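Local structure of alginate biosynthesis protein AlgX (4KNC) at residues 357-362 / 413-418. The protein takes part in the O-acetylation of the exopolysaccharide alginate and protects the polymer from degradation as it crosses the periplasm. Numbering follows the deposited sequence.
Sequences ADVTYS and LSLEIE
Val-359 and Ile-417 meet tip to tip in the interior of the C-terminal carbohydrate-binding module, where two sheets face each other. CG1 of the valine stands 4.1 Å from CD1 of the isoleucine, a van der Waals contact between two methyl groups. The reach comes mostly from the isoleucine: its CG1 lies anti to the carbonyl carbon (chi1 -66°), and a chi2 of -172° extends the chain to carry CD1 toward the other sheet. Beta-branched residues suit such positions, since they favour the extended backbone of a strand and offer a broad apolar surface close to it. The valine's second branch turns to Leu-415, with CG2 4.5 Å from the leucine CD2, a looser approach.

Tyr-361 closes one end of this apolar patch. Its long side chain brings OH to 4.3 Å from CG2 of Ile-417, a contact without a polar bond. The hydroxyl is instead hydrogen-bonded to the carbonyl oxygen of Glu-368, so a tyrosine can bring its ring into the interior and still satisfy its polar end.

Segments 357-361 and 413-418 run in similar directions, 30° apart, with axes 11.0 Å from each other at closest approach; no hydrogen bond joins them, as expected for face-to-face packing in a beta-sandwich. Each belongs to an inner strand of its own antiparallel sheet: 355-361 lies between strands 428-435 and 396-400, and 412-418 between 338-343 and 368-375. Val-429 and Ala-431, both of strand 428-435, touch Val-359, while Val-341 of strand 338-343 adjoins Ile-417 in the other sheet.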
loop_
_atom_site.group_PDB
_atom_site.type_symbol
_atom_site.label_atom_id
_atom_site.label_comp_id
_atom_site.label_asym_id
_atom_site.label_seq_id
_atom_site.Cartn_x
_atom_site.Cartn_y
_atom_site.Cartn_z
ATOM N N ALA A 357 0.978 -3.750 -21.849
ATOM C CA ALA A 357 1.901 -4.884 -21.795
ATOM C C ALA A 357 1.612 -5.828 -20.622
ATOM O O ALA A 357 1.288 -5.385 -19.512
ATOM C CB ALA A 357 3.337 -4.386 -21.715
ATOM N N ASP A 358 1.758 -7.126 -20.886
ATOM C CA ASP A 358 1.480 -8.190 -19.929
ATOM C C ASP A 358 2.623 -9.197 -19.984
ATOM O O ASP A 358 2.891 -9.775 -21.034
ATOM C CB ASP A 358 0.161 -8.887 -20.296
ATOM C CG ASP A 358 -0.416 -9.704 -19.146
ATOM O OD1 ASP A 358 0.369 -10.235 -18.328
ATOM O OD2 ASP A 358 -1.658 -9.810 -19.059
ATOM N N VAL A 359 3.282 -9.426 -18.854
ATOM C CA VAL A 359 4.575 -10.114 -18.861
ATOM C C VAL A 359 4.759 -11.109 -17.709
ATOM O O VAL A 359 4.570 -10.760 -16.553
ATOM C CB VAL A 359 5.724 -9.081 -18.765
ATOM C CG1 VAL A 359 7.066 -9.773 -18.635
ATOM C CG2 VAL A 359 5.705 -8.144 -19.959
ATOM N N THR A 360 5.173 -12.336 -18.014
ATOM C CA THR A 360 5.286 -13.369 -16.992
ATOM C C THR A 360 6.597 -14.160 -16.997
ATOM O O THR A 360 6.870 -14.929 -17.922
ATOM C CB THR A 360 4.123 -14.362 -17.094
ATOM O OG1 THR A 360 2.882 -13.662 -16.932
ATOM C CG2 THR A 360 4.255 -15.434 -16.019
ATOM N N TYR A 361 7.396 -13.969 -15.949
ATOM C CA TYR A 361 8.594 -14.782 -15.708
ATOM C C TYR A 361 8.255 -16.250 -15.464
ATOM O O TYR A 361 7.192 -16.573 -14.931
ATOM C CB TYR A 361 9.351 -14.279 -14.482
ATOM C CG TYR A 361 10.171 -13.035 -14.697
ATOM C CD1 TYR A 361 11.183 -13.000 -15.646
ATOM C CD2 TYR A 361 9.953 -11.900 -13.927
ATOM C CE1 TYR A 361 11.944 -11.865 -15.834
ATOM C CE2 TYR A 361 10.705 -10.760 -14.108
ATOM C CZ TYR A 361 11.701 -10.747 -15.059
ATOM O OH TYR A 361 12.453 -9.606 -15.233
ATOM N N SER A 362 9.169 -17.141 -15.830
ATOM C CA SER A 362 8.979 -18.559 -15.548
ATOM C C SER A 362 9.183 -18.855 -14.059
ATOM O O SER A 362 8.639 -19.819 -13.534
ATOM C CB SER A 362 9.896 -19.427 -16.420
ATOM O OG SER A 362 11.251 -19.026 -16.324
ATOM N N LEU A 413 7.524 -0.167 -31.581
ATOM C CA LEU A 413 8.386 -0.992 -32.404
ATOM C C LEU A 413 8.847 -2.227 -31.645
ATOM O O LEU A 413 8.733 -3.345 -32.146
ATOM C CB LEU A 413 9.604 -0.218 -32.887
ATOM C CG LEU A 413 10.604 -1.193 -33.513
ATOM C CD1 LEU A 413 10.154 -1.605 -34.923
ATOM C CD2 LEU A 413 11.997 -0.616 -33.517
ATOM N N SER A 414 9.369 -2.043 -30.437
ATOM C CA SER A 414 9.853 -3.221 -29.709
ATOM C C SER A 414 9.793 -3.156 -28.183
ATOM O O SER A 414 9.755 -2.083 -27.585
ATOM C CB SER A 414 11.277 -3.586 -30.155
ATOM O OG SER A 414 12.235 -2.842 -29.429
ATOM N N LEU A 415 9.769 -4.338 -27.575
ATOM C CA LEU A 415 9.950 -4.485 -26.146
ATOM C C LEU A 415 11.141 -5.400 -25.882
ATOM O O LEU A 415 11.223 -6.504 -26.438
ATOM C CB LEU A 415 8.702 -5.061 -25.474
ATOM C CG LEU A 415 8.930 -5.511 -24.019
ATOM C CD1 LEU A 415 9.210 -4.325 -23.111
ATOM C CD2 LEU A 415 7.759 -6.328 -23.480
ATOM N N GLU A 416 12.043 -4.930 -25.020
ATOM C CA GLU A 416 13.257 -5.641 -24.666
ATOM C C GLU A 416 13.332 -5.790 -23.161
ATOM O O GLU A 416 12.874 -4.918 -22.421
ATOM C CB GLU A 416 14.493 -4.865 -25.131
ATOM C CG GLU A 416 14.630 -4.701 -26.627
ATOM C CD GLU A 416 15.853 -3.874 -27.005
ATOM O OE1 GLU A 416 16.335 -4.009 -28.148
ATOM O OE2 GLU A 416 16.333 -3.088 -26.159
ATOM N N ILE A 417 13.943 -6.874 -22.699
ATOM C CA ILE A 417 14.014 -7.118 -21.267
ATOM C C ILE A 417 15.430 -7.405 -20.752
ATOM O O ILE A 417 16.062 -8.382 -21.143
ATOM C CB ILE A 417 13.041 -8.238 -20.845
ATOM C CG1 ILE A 417 11.600 -7.771 -21.059
ATOM C CG2 ILE A 417 13.282 -8.642 -19.390
ATOM C CD1 ILE A 417 10.556 -8.703 -20.521
ATOM N N GLU A 418 15.915 -6.544 -19.866
ATOM C CA GLU A 418 17.210 -6.764 -19.228
ATOM C C GLU A 418 17.107 -7.899 -18.201
ATOM O O GLU A 418 16.239 -7.873 -17.328
ATOM C CB GLU A 418 17.684 -5.479 -18.545
ATOM C CG GLU A 418 19.124 -5.504 -18.065
ATOM C CD GLU A 418 20.110 -5.217 -19.182
ATOM O OE1 GLU A 418 19.926 -4.212 -19.902
ATOM O OE2 GLU A 418 21.068 -6.001 -19.344
#